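Local coordinates for protein ascorbate-specific PTS system EIIA component (Streptococcus pyogenes serotype M1, PDB 2OQT) that probably serves as the cytoplasmic phosphocarrier of an ascorbate phosphotransferase system, relaying phosphate for sugar phosphorylation coupled to uptake across the membrane, at residues S19-T22 and W23-V27; A43-D46 and A47-S51; V60-P63 and G64-M67; P118-V121 and A122-L126; V134-S138 and P139-L143. All coordinates share one frame; numbering follows the deposited sequence.

In the fold
Contacts 1 to 5 follow one another along a single EIIA domain of the type 2 family, a mixed sheet flanked by helices. Contact 1 opens helix 23-36 and contact 2 lies in the next helix, 42-55; the two touch where V27 meets I48 and Y45, with centres about 14 Å apart. Contact 3 turns the chain into strand 64-66, and its selenomethionines pack on F124 and I120 of contact 4, whose centre is about 11 Å away, in helix 111-124. Contact 5 starts helix 139-149, with its centre about 28 Å from that of contact 2. Contacts 2 and 4, in helices 42-55 and 111-124, lie on opposite sides of the chain's centre.

Contact 1 of 5, residues S19-T22 and W23-V27; sequences SADT and WQEAV
T22 and E25 are joined by two bonds, one of them weak, where the chain enters helix 23-36. The hydroxyl T22 OG1 accepts from E25 N over 3.0 Å, with an N-H...O angle of 160°, and in return donates weakly to the carboxylate of the same residue, OG1 to E25 OE2 2.9 Å. A chi1 of 67° sets OG1 between the backbone N and the carbonyl carbon of T22, facing the first turn. The E25 chain bends at chi2 and folds back over the cap. The backbone adds a longer bond from A26 N to T22 O. T22 is thus the N-cap of the helix that follows strand 14-18, and its side chain accepts one of the first-turn amides, as an N-cap does.

Charge enters through D21 and E25, whose OD1 and OE1 are 4.0 Å apart with the carboxylate planes turned 73° from each other. Their mutual repulsion may be eased by the positive end of the helix dipole.

Apolar contacts join A20 to the helix: A20 CB presses on E25 CB at 3.4 Å and also meets A26 CB. Van der Waals packing brings Q24 NE2 to 3.4 Å from T22 CB, while Q24 CD lies over one face of the W23 indole, toward its rim. That ring also meets F92 and touches I49 and T52 of helix 42-55.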
loop_
_atom_site.group_PDB
_atom_site.type_symbol
_atom_site.label_atom_id
_atom_site.label_comp_id
_atom_site.label_asym_id
_atom_site.label_seq_id
_atom_site.Cartn_x
_atom_site.Cartn_y
_atom_site.Cartn_z
ATOM N N SER A 19 -7.195 12.538 -0.312
ATOM C CA SER A 19 -7.262 13.261 0.963
ATOM C C SER A 19 -7.988 12.431 2.022
ATOM O O SER A 19 -9.077 11.907 1.765
ATOM C CB SER A 19 -7.985 14.631 0.808
ATOM O OG SER A 19 -7.938 15.181 -0.514
ATOM N N ALA A 20 -7.412 12.318 3.213
ATOM C CA ALA A 20 -8.093 11.585 4.274
ATOM C C ALA A 20 -7.875 12.278 5.614
ATOM O O ALA A 20 -6.855 12.914 5.799
ATOM C CB ALA A 20 -7.602 10.118 4.303
ATOM N N ASP A 21 -8.837 12.167 6.536
ATOM C CA ASP A 21 -8.778 12.887 7.831
ATOM C C ASP A 21 -8.389 11.972 8.972
ATOM O O ASP A 21 -7.818 12.411 9.992
ATOM C CB ASP A 21 -10.141 13.506 8.181
ATOM C CG ASP A 21 -10.447 14.766 7.381
ATOM O OD1 ASP A 21 -11.656 15.019 7.148
ATOM O OD2 ASP A 21 -9.486 15.493 6.990
ATOM N N THR A 22 -8.740 10.699 8.816
ATOM C CA THR A 22 -8.423 9.696 9.808
ATOM C C THR A 22 -7.570 8.631 9.116
ATOM O O THR A 22 -7.474 8.612 7.882
ATOM C CB THR A 22 -9.724 9.133 10.464
ATOM O OG1 THR A 22 -10.491 8.395 9.511
ATOM C CG2 THR A 22 -10.593 10.279 10.991
ATOM N N TRP A 23 -6.919 7.770 9.895
ATOM C CA TRP A 23 -6.172 6.669 9.313
ATOM C C TRP A 23 -7.139 5.564 8.802
ATOM O O TRP A 23 -6.830 4.821 7.849
ATOM C CB TRP A 23 -5.151 6.145 10.311
ATOM C CG TRP A 23 -5.796 5.580 11.494
ATOM C CD1 TRP A 23 -5.982 6.184 12.707
ATOM C CD2 TRP A 23 -6.342 4.269 11.600
ATOM N NE1 TRP A 23 -6.597 5.319 13.569
ATOM C CE2 TRP A 23 -6.846 4.138 12.915
ATOM C CE3 TRP A 23 -6.438 3.169 10.706
ATOM C CZ2 TRP A 23 -7.452 2.955 13.379
ATOM C CZ3 TRP A 23 -7.051 1.988 11.161
ATOM C CH2 TRP A 23 -7.561 1.905 12.497
ATOM N N GLN A 24 -8.307 5.485 9.431
ATOM C CA GLN A 24 -9.410 4.710 8.852
ATOM C C GLN A 24 -9.833 5.174 7.424
ATOM O O GLN A 24 -9.999 4.335 6.563
ATOM C CB GLN A 24 -10.599 4.676 9.803
ATOM C CG GLN A 24 -10.330 3.946 11.113
ATOM C CD GLN A 24 -10.100 4.880 12.304
ATOM O OE1 GLN A 24 -10.404 4.511 13.445
ATOM N NE2 GLN A 24 -9.576 6.077 12.054
ATOM N N GLU A 25 -9.989 6.495 7.193
ATOM C CA GLU A 25 -10.264 7.080 5.844
ATOM C C GLU A 25 -9.200 6.660 4.848
ATOM O O GLU A 25 -9.493 6.301 3.714
ATOM C CB GLU A 25 -10.275 8.628 5.880
ATOM C CG GLU A 25 -11.632 9.356 5.719
ATOM C CD GLU A 25 -12.287 9.842 7.063
ATOM O OE1 GLU A 25 -12.298 11.081 7.327
ATOM O OE2 GLU A 25 -12.812 8.993 7.843
ATOM N N ALA A 26 -7.951 6.686 5.297
ATOM C CA ALA A 26 -6.791 6.459 4.416
ATOM C C ALA A 26 -6.654 4.994 4.022
ATOM O O ALA A 26 -6.274 4.642 2.902
ATOM C CB ALA A 26 -5.547 6.928 5.085
ATOM N N VAL A 27 -6.986 4.135 4.968
ATOM C CA VAL A 27 -6.993 2.720 4.712
ATOM C C VAL A 27 -8.112 2.386 3.719
ATOM O O VAL A 27 -7.874 1.657 2.770
ATOM C CB VAL A 27 -7.047 1.949 6.047
ATOM C CG1 VAL A 27 -7.509 0.539 5.871
ATOM C CG2 VAL A 27 -5.694 1.974 6.641
#

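Contact 2 of 5, residues A43-D46 and A47-S51; sequences AYYD and AIIAS
A47 sits one turn above A43, and its methyl lies against the backbone, with CB 3.4 Å from A43 O. Its amide hydrogen-bonds to A43 O over 3.0 Å. At the other end of the residue, A47 O accepts twice: S51 N and the hydroxyl S51 OG reach it from opposite faces of its plane. Y45 O also accepts two amides, those of I48 and I49.

The exposed D46 continues the ladder through its carbonyl, which receives A50 N at an N-H...O angle of 166°. Bonds from i+4 to i run through this part of helix 42-55, one of the helices beside the sheet of the EIIA domain, with one i+3 to i bond from I48 N to Y45 O beside its bond to Y44 O. Against it lies helix 23-36, whose V27 touches both Y45 and I48.

Y45 and I48 are each joined to a neighbour one turn away by CH-pi packing. I48 CD1 stands 4.0 Å from the centroid of the Y44 ring, over the face and displaced to its rim; an extended chi2 of 180° carries that methyl there. I49 treats Y45 likewise, with CG1 over the ring face and CD1 3.6 Å from Y45 CE1. Y44 OH is hydrogen-bonded beyond the helix to L104 O and A70 N, which fixes the far end of its ring.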
loop_
_atom_site.group_PDB
_atom_site.type_symbol
_atom_site.label_atom_id
_atom_site.label_comp_id
_atom_site.label_asym_id
_atom_site.label_seq_id
_atom_site.Cartn_x
_atom_site.Cartn_y
_atom_site.Cartn_z
ATOM N N ALA A 43 -14.807 -6.896 2.582
ATOM C CA ALA A 43 -14.536 -7.599 3.820
ATOM C C ALA A 43 -13.015 -7.551 4.137
ATOM O O ALA A 43 -12.603 -7.828 5.276
ATOM C CB ALA A 43 -15.029 -9.015 3.735
ATOM N N TYR A 44 -12.207 -7.218 3.123
ATOM C CA TYR A 44 -10.766 -7.028 3.287
ATOM C C TYR A 44 -10.480 -5.721 3.986
ATOM O O TYR A 44 -9.717 -5.696 4.902
ATOM C CB TYR A 44 -9.978 -7.139 1.958
ATOM C CG TYR A 44 -8.485 -7.311 2.180
ATOM C CD1 TYR A 44 -7.995 -8.279 3.080
ATOM C CD2 TYR A 44 -7.542 -6.481 1.535
ATOM C CE1 TYR A 44 -6.610 -8.429 3.297
ATOM C CE2 TYR A 44 -6.145 -6.627 1.774
ATOM C CZ TYR A 44 -5.701 -7.597 2.636
ATOM O OH TYR A 44 -4.359 -7.759 2.872
ATOM N N TYR A 45 -11.090 -4.630 3.567
ATOM C CA TYR A 45 -10.998 -3.409 4.348
ATOM C C TYR A 45 -11.365 -3.709 5.842
ATOM O O TYR A 45 -10.542 -3.575 6.719
ATOM C CB TYR A 45 -11.870 -2.328 3.696
ATOM C CG TYR A 45 -12.272 -1.191 4.621
ATOM C CD1 TYR A 45 -11.350 -0.207 5.012
ATOM C CD2 TYR A 45 -13.563 -1.117 5.128
ATOM C CE1 TYR A 45 -11.715 0.856 5.890
ATOM C CE2 TYR A 45 -13.935 -0.068 6.017
ATOM C CZ TYR A 45 -13.007 0.910 6.385
ATOM O OH TYR A 45 -13.401 1.923 7.243
ATOM N N ASP A 46 -12.568 -4.182 6.115
ATOM C CA ASP A 46 -12.937 -4.640 7.447
ATOM C C ASP A 46 -11.862 -5.433 8.180
ATOM O O ASP A 46 -11.573 -5.183 9.353
ATOM C CB ASP A 46 -14.237 -5.441 7.360
ATOM C CG ASP A 46 -15.351 -4.625 6.759
ATOM O OD1 ASP A 46 -16.226 -5.149 6.039
ATOM O OD2 ASP A 46 -15.308 -3.418 6.968
ATOM N N ALA A 47 -11.251 -6.382 7.487
ATOM C CA ALA A 47 -10.256 -7.187 8.130
ATOM C C ALA A 47 -9.008 -6.325 8.447
ATOM O O ALA A 47 -8.304 -6.545 9.412
ATOM C CB ALA A 47 -9.951 -8.425 7.287
ATOM N N ILE A 48 -8.762 -5.264 7.708
ATOM C CA ILE A 48 -7.594 -4.457 8.061
ATOM C C ILE A 48 -7.870 -3.644 9.342
ATOM O O ILE A 48 -7.020 -3.540 10.238
ATOM C CB ILE A 48 -7.093 -3.664 6.843
ATOM C CG1 ILE A 48 -6.559 -4.690 5.800
ATOM C CG2 ILE A 48 -6.035 -2.651 7.240
ATOM C CD1 ILE A 48 -6.003 -4.153 4.470
ATOM N N ILE A 49 -9.089 -3.097 9.422
ATOM C CA ILE A 49 -9.503 -2.250 10.520
ATOM C C ILE A 49 -9.488 -3.071 11.797
ATOM O O ILE A 49 -9.008 -2.599 12.822
ATOM C CB ILE A 49 -10.914 -1.670 10.311
ATOM C CG1 ILE A 49 -10.962 -0.808 9.018
ATOM C CG2 ILE A 49 -11.338 -0.852 11.575
ATOM C CD1 ILE A 49 -10.074 0.463 9.024
ATOM N N ALA A 50 -10.023 -4.281 11.708
ATOM C CA ALA A 50 -10.087 -5.214 12.792
ATOM C C ALA A 50 -8.673 -5.620 13.250
ATOM O O ALA A 50 -8.395 -5.682 14.431
ATOM C CB ALA A 50 -10.919 -6.463 12.352
ATOM N N SER A 51 -7.763 -5.916 12.342
ATOM C CA SER A 51 -6.438 -6.341 12.812
ATOM C C SER A 51 -5.693 -5.145 13.381
ATOM O O SER A 51 -4.818 -5.304 14.250
ATOM C CB SER A 51 -5.601 -6.938 11.668
ATOM O OG SER A 51 -6.241 -8.072 11.175
#

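Contact 3 of 5, residues V60-P63 and G64-M67; sequences VLMP and GMAM
From M62 to M65 the chain reverses in a type II beta turn, closed by a hydrogen bond from M65 N to M62 O of 3.0 Å, with an N-H...O angle of 155°. P63 and G64 fill the two corners. The positive phi of G64, 84°, belongs to the third position of such a turn, where a side chain would be jammed against the carbonyl oxygen of P63.

The limbs leaving the turn run in nearly opposing directions, and their side chains meet in pairs. M62 and M65, both selenomethionines, touch through their CG atoms at 3.4 Å. In each, CG stands between the backbone N and the carbonyl carbon; M65, with a chi1 of 75°, bends again at chi2 and chi3, though the position of its CE end is doubtful. M65 CG also lies 3.3 Å from M62 O, beside the bond that closes the turn. Further from the corner, V60 CG1 approaches the carbonyl M65 O at 3.3 Å, and V60 CG2 meets A66 CB more loosely at 4.2 Å. L61 CD2 packs against the selenium of M67.

Beyond the turn, M62 and M65 rest on F124, and M67 on I117 and I120, all in helix 111-124. V60 O is held by K96 NZ. The backbone of G64 and A66 bonds to strand 97-105, and the reversal leads into strand 64-66, which runs parallel to that strand in the mixed sheet of the EIIA fold.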
loop_
_atom_site.group_PDB
_atom_site.type_symbol
_atom_site.label_atom_id
_atom_site.label_comp_id
_atom_site.label_asym_id
_atom_site.label_seq_id
_atom_site.Cartn_x
_atom_site.Cartn_y
_atom_site.Cartn_z
ATOM N N VAL A 60 2.856 -0.226 9.510
ATOM C CA VAL A 60 3.508 1.071 9.312
ATOM C C VAL A 60 5.019 0.951 9.606
ATOM O O VAL A 60 5.474 1.300 10.669
ATOM C CB VAL A 60 2.891 2.148 10.196
ATOM C CG1 VAL A 60 3.278 3.475 9.662
ATOM C CG2 VAL A 60 1.379 2.020 10.250
ATOM N N LEU A 61 5.779 0.440 8.654
ATOM C CA LEU A 61 7.152 0.004 8.889
ATOM C C LEU A 61 8.199 1.079 8.790
ATOM O O LEU A 61 9.158 1.041 9.560
ATOM C CB LEU A 61 7.543 -1.149 7.950
ATOM C CG LEU A 61 6.868 -2.527 8.080
ATOM C CD1 LEU A 61 6.298 -2.837 9.459
ATOM C CD2 LEU A 61 5.774 -2.656 7.065
HETATM N N MSE A 62 8.059 2.013 7.850
HETATM C CA MSE A 62 9.031 3.106 7.739
HETATM C C MSE A 62 8.396 4.494 7.604
HETATM O O MSE A 62 7.244 4.600 7.189
HETATM C CB MSE A 62 10.068 2.823 6.646
HETATM C CG MSE A 62 9.530 2.286 5.332
HETATM SE SE MSE A 62 10.722 0.987 4.421
HETATM C CE MSE A 62 12.366 2.081 4.248
ATOM N N PRO A 63 9.141 5.559 7.987
ATOM C CA PRO A 63 8.640 6.935 8.024
ATOM C C PRO A 63 7.827 7.287 6.802
ATOM O O PRO A 63 8.286 7.147 5.685
ATOM C CB PRO A 63 9.917 7.769 8.051
ATOM C CG PRO A 63 10.878 6.928 8.819
ATOM C CD PRO A 63 10.551 5.494 8.436
ATOM N N GLY A 64 6.593 7.691 7.031
ATOM C CA GLY A 64 5.737 8.169 5.963
ATOM C C GLY A 64 4.974 7.158 5.156
ATOM O O GLY A 64 4.266 7.554 4.271
HETATM N N MSE A 65 5.107 5.870 5.450
HETATM C CA MSE A 65 4.444 4.827 4.647
HETATM C C MSE A 65 3.768 3.774 5.503
HETATM O O MSE A 65 4.288 3.420 6.566
HETATM C CB MSE A 65 5.413 4.128 3.684
HETATM C CG MSE A 65 6.374 3.145 4.351
HETATM SE SE MSE A 65 5.873 1.204 4.461
HETATM C CE MSE A 65 5.154 1.091 6.233
ATOM N N ALA A 66 2.607 3.300 5.037
ATOM C CA ALA A 66 1.976 2.076 5.553
ATOM C C ALA A 66 1.834 1.104 4.404
ATOM O O ALA A 66 1.600 1.512 3.294
ATOM C CB ALA A 66 0.648 2.368 6.138
HETATM N N MSE A 67 1.984 -0.180 4.675
HETATM C CA MSE A 67 1.603 -1.213 3.726
HETATM C C MSE A 67 0.457 -2.061 4.291
HETATM O O MSE A 67 0.648 -3.185 4.752
HETATM C CB MSE A 67 2.801 -2.064 3.344
HETATM C CG MSE A 67 3.700 -2.233 4.517
HETATM SE SE MSE A 67 4.970 -3.662 4.334
HETATM C CE MSE A 67 3.995 -4.773 2.965
#

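Contact 4 of 5, residues P118-V121 and A122-L126; sequences PQIV and ALFEL
P118 O accepts A122 N over 3.2 Å, mid-helix; the proline itself has no amide hydrogen for the turn before, and the helix is kinked there. Q119 O takes L123 N in the same way, at 3.3 Å, and A122 CB lies 3.4 Å from this oxygen. The Q119 amide turns elsewhere, with OE1 bonded to L4 N and NE2 to M2 O, which ties the helix to the N-terminal residues, while NE2 also bonds to V115 O one turn back in the same helix.

I120 follows on the buried side, where helix 111-124 covers the sheet of the EIIA domain: I120, L123 and F124 all touch L102 of strand 97-105. I120 CG2 meets the F124 ring at its edge, in the ring plane, 3.3 Å from CE2; the two side chains point the same way. L123 CD2 stands over one face of that ring. I120 O accepts F124 N.

V121, last of the four, bonds through its carbonyl to E125 N at 2.9 Å, just past the last helical residue. Alongside it runs the extended E125 side chain, with OE2 3.5 Å from V121 CG1; a chi1 of -77° brings E125 CG to 3.0 Å from V121 O.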
loop_
_atom_site.group_PDB
_atom_site.type_symbol
_atom_site.label_atom_id
_atom_site.label_comp_id
_atom_site.label_asym_id
_atom_site.label_seq_id
_atom_site.Cartn_x
_atom_site.Cartn_y
_atom_site.Cartn_z
ATOM N N PRO A 118 10.300 -7.300 0.815
ATOM C CA PRO A 118 11.551 -6.962 0.131
ATOM C C PRO A 118 11.348 -5.958 -1.006
ATOM O O PRO A 118 12.134 -5.016 -1.120
ATOM C CB PRO A 118 12.043 -8.303 -0.410
ATOM C CG PRO A 118 11.387 -9.320 0.414
ATOM C CD PRO A 118 10.084 -8.759 0.856
ATOM N N GLN A 119 10.293 -6.134 -1.807
ATOM C CA GLN A 119 10.017 -5.227 -2.913
ATOM C C GLN A 119 9.658 -3.847 -2.384
ATOM O O GLN A 119 10.154 -2.830 -2.877
ATOM C CB GLN A 119 8.897 -5.777 -3.808
ATOM C CG GLN A 119 9.311 -6.959 -4.691
ATOM C CD GLN A 119 8.190 -7.492 -5.590
ATOM O OE1 GLN A 119 7.875 -6.901 -6.640
ATOM N NE2 GLN A 119 7.601 -8.634 -5.194
ATOM N N ILE A 120 8.807 -3.815 -1.360
ATOM C CA ILE A 120 8.300 -2.552 -0.802
ATOM C C ILE A 120 9.472 -1.791 -0.197
ATOM O O ILE A 120 9.654 -0.593 -0.445
ATOM C CB ILE A 120 7.237 -2.790 0.301
ATOM C CG1 ILE A 120 6.196 -3.841 -0.119
ATOM C CG2 ILE A 120 6.553 -1.482 0.704
ATOM C CD1 ILE A 120 4.934 -3.284 -0.657
ATOM N N VAL A 121 10.260 -2.519 0.601
ATOM C CA VAL A 121 11.458 -1.993 1.241
ATOM C C VAL A 121 12.345 -1.254 0.247
ATOM O O VAL A 121 12.805 -0.163 0.549
ATOM C CB VAL A 121 12.247 -3.103 1.949
ATOM C CG1 VAL A 121 13.624 -2.614 2.346
ATOM C CG2 VAL A 121 11.498 -3.560 3.198
ATOM N N ALA A 122 12.543 -1.856 -0.930
ATOM C CA ALA A 122 13.409 -1.356 -1.993
ATOM C C ALA A 122 12.941 -0.027 -2.559
ATOM O O ALA A 122 13.756 0.879 -2.792
ATOM C CB ALA A 122 13.538 -2.386 -3.091
ATOM N N LEU A 123 11.633 0.102 -2.770
ATOM C CA LEU A 123 11.049 1.356 -3.285
ATOM C C LEU A 123 11.279 2.498 -2.320
ATOM O O LEU A 123 11.541 3.639 -2.725
ATOM C CB LEU A 123 9.549 1.203 -3.536
ATOM C CG LEU A 123 8.794 2.431 -4.059
ATOM C CD1 LEU A 123 9.175 2.790 -5.494
ATOM C CD2 LEU A 123 7.294 2.197 -3.964
ATOM N N PHE A 124 11.174 2.193 -1.037
ATOM C CA PHE A 124 11.242 3.247 -0.041
ATOM C C PHE A 124 12.670 3.526 0.395
ATOM O O PHE A 124 12.933 4.586 0.962
ATOM C CB PHE A 124 10.317 2.950 1.138
ATOM C CG PHE A 124 8.851 2.972 0.761
ATOM C CD1 PHE A 124 8.197 4.183 0.530
ATOM C CD2 PHE A 124 8.135 1.777 0.611
ATOM C CE1 PHE A 124 6.855 4.205 0.171
ATOM C CE2 PHE A 124 6.790 1.787 0.254
ATOM C CZ PHE A 124 6.146 2.994 0.029
ATOM N N GLU A 125 13.574 2.586 0.096
ATOM C CA GLU A 125 15.008 2.749 0.300
ATOM C C GLU A 125 15.672 3.609 -0.792
ATOM O O GLU A 125 16.900 3.760 -0.816
ATOM C CB GLU A 125 15.678 1.376 0.364
ATOM C CG GLU A 125 15.475 0.652 1.698
ATOM C CD GLU A 125 16.514 -0.452 1.961
ATOM O OE1 GLU A 125 17.276 -0.803 1.016
ATOM O OE2 GLU A 125 16.557 -0.964 3.118
ATOM N N LEU A 126 14.860 4.153 -1.699
ATOM C CA LEU A 126 15.346 5.102 -2.687
ATOM C C LEU A 126 15.435 6.512 -2.108
ATOM O O LEU A 126 14.480 7.016 -1.490
ATOM C CB LEU A 126 14.435 5.167 -3.903
ATOM C CG LEU A 126 14.279 4.087 -4.959
ATOM C CD1 LEU A 126 13.322 4.660 -5.987
ATOM C CD2 LEU A 126 15.596 3.662 -5.604
#

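Contact 5 of 5, residues V134-S138 and P139-L143; sequences VACQS and PKEVL
C136 and E141 face each other across the start of helix 139-149, where S138 holds the N-cap position and P139 opens the first turn. The sulfur C136 SG packs on V142 CG2 at 3.7 Å and lies as far from V142 N, while the CG of E141 comes to 3.9 Å from the same sulfur. E141 and V142 thus both pack on the buried cysteine.

E141 also reaches back with its carboxylate: Q137 N donates to E141 OE1 over 3.3 Å, at an N-H...O angle of 154°. The chain of E141 bends at chi2, which swings the carboxylate back beside the loop to take this amide. Behind these contacts the S138 carbonyl draws the first turn together through two weak bonds, from E141 N at 2.9 Å and from V142 N at 3.4 Å.

Further out, L16 of strand 14-18 touches both C136 and P139, and I14 of the same strand touches V142 and L143, so the start of the helix is seated against that strand. L143 also packs on K5, L8 and I9 of helix 4-10. S138 OG lies 3.4 Å from K140 CB; Q137 N meets E141 OE1 from above the carboxylate plane, 37° out of it.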
loop_
_atom_site.group_PDB
_atom_site.type_symbol
_atom_site.label_atom_id
_atom_site.label_comp_id
_atom_site.label_asym_id
_atom_site.label_seq_id
_atom_site.Cartn_x
_atom_site.Cartn_y
_atom_site.Cartn_z
ATOM N N VAL A 134 5.043 11.595 -3.418
ATOM C CA VAL A 134 3.956 12.581 -3.186
ATOM C C VAL A 134 3.839 13.600 -4.330
ATOM O O VAL A 134 2.737 13.989 -4.704
ATOM C CB VAL A 134 4.032 13.235 -1.752
ATOM C CG1 VAL A 134 3.304 14.574 -1.677
ATOM C CG2 VAL A 134 3.444 12.303 -0.719
ATOM N N ALA A 135 4.982 13.971 -4.906
ATOM C CA ALA A 135 5.080 14.920 -6.028
ATOM C C ALA A 135 4.914 14.288 -7.428
ATOM O O ALA A 135 4.987 14.990 -8.460
ATOM C CB ALA A 135 6.405 15.655 -5.947
ATOM N N CYS A 136 4.730 12.967 -7.464
ATOM C CA CYS A 136 4.387 12.250 -8.691
ATOM C C CYS A 136 3.077 12.760 -9.292
ATOM O O CYS A 136 2.072 12.919 -8.606
ATOM C CB CYS A 136 4.298 10.748 -8.433
ATOM S SG CYS A 136 5.821 9.845 -8.764
ATOM N N GLN A 137 3.108 12.987 -10.595
ATOM C CA GLN A 137 2.042 13.686 -11.298
ATOM C C GLN A 137 1.194 12.744 -12.172
ATOM O O GLN A 137 0.263 13.197 -12.833
ATOM C CB GLN A 137 2.672 14.818 -12.139
ATOM C CG GLN A 137 2.039 16.185 -11.950
ATOM C CD GLN A 137 1.854 16.582 -10.477
ATOM O OE1 GLN A 137 2.774 16.457 -9.654
ATOM N NE2 GLN A 137 0.659 17.080 -10.146
ATOM N N SER A 138 1.534 11.443 -12.158
ATOM C CA SER A 138 0.859 10.386 -12.942
ATOM C C SER A 138 1.401 8.957 -12.647
ATOM O O SER A 138 2.602 8.779 -12.407
ATOM C CB SER A 138 0.968 10.680 -14.444
ATOM O OG SER A 138 2.171 10.168 -14.993
ATOM N N PRO A 139 0.527 7.923 -12.718
ATOM C CA PRO A 139 0.972 6.558 -12.431
ATOM C C PRO A 139 2.226 6.176 -13.203
ATOM O O PRO A 139 3.049 5.417 -12.680
ATOM C CB PRO A 139 -0.200 5.701 -12.881
ATOM C CG PRO A 139 -1.345 6.581 -12.850
ATOM C CD PRO A 139 -0.899 7.966 -13.077
ATOM N N LYS A 140 2.368 6.709 -14.425
ATOM C CA LYS A 140 3.585 6.537 -15.247
ATOM C C LYS A 140 4.866 6.738 -14.419
ATOM O O LYS A 140 5.716 5.844 -14.365
ATOM C CB LYS A 140 3.579 7.451 -16.480
ATOM C CG LYS A 140 4.903 7.389 -17.297
ATOM C CD LYS A 140 4.991 8.387 -18.491
ATOM C CE LYS A 140 4.630 9.845 -18.074
ATOM N NZ LYS A 140 4.089 10.683 -19.207
ATOM N N GLU A 141 4.998 7.880 -13.749
ATOM C CA GLU A 141 6.223 8.102 -12.967
ATOM C C GLU A 141 6.305 7.339 -11.670
ATOM O O GLU A 141 7.403 7.044 -11.209
ATOM C CB GLU A 141 6.575 9.581 -12.768
ATOM C CG GLU A 141 5.441 10.532 -12.619
ATOM C CD GLU A 141 5.777 11.864 -13.269
ATOM O OE1 GLU A 141 5.724 12.928 -12.593
ATOM O OE2 GLU A 141 6.111 11.819 -14.475
ATOM N N VAL A 142 5.162 7.001 -11.085
ATOM C CA VAL A 142 5.178 6.053 -9.980
ATOM C C VAL A 142 5.790 4.744 -10.482
ATOM O O VAL A 142 6.754 4.249 -9.909
ATOM C CB VAL A 142 3.794 5.828 -9.347
ATOM C CG1 VAL A 142 3.853 4.715 -8.322
ATOM C CG2 VAL A 142 3.282 7.110 -8.684
ATOM N N LEU A 143 5.272 4.223 -11.587
ATOM C CA LEU A 143 5.815 2.999 -12.166
ATOM C C LEU A 143 7.303 3.150 -12.540
ATOM O O LEU A 143 8.068 2.189 -12.495
ATOM C CB LEU A 143 4.987 2.547 -13.379
ATOM C CG LEU A 143 3.685 1.705 -13.307
ATOM C CD1 LEU A 143 3.625 0.660 -12.159
ATOM C CD2 LEU A 143 2.443 2.557 -13.287
#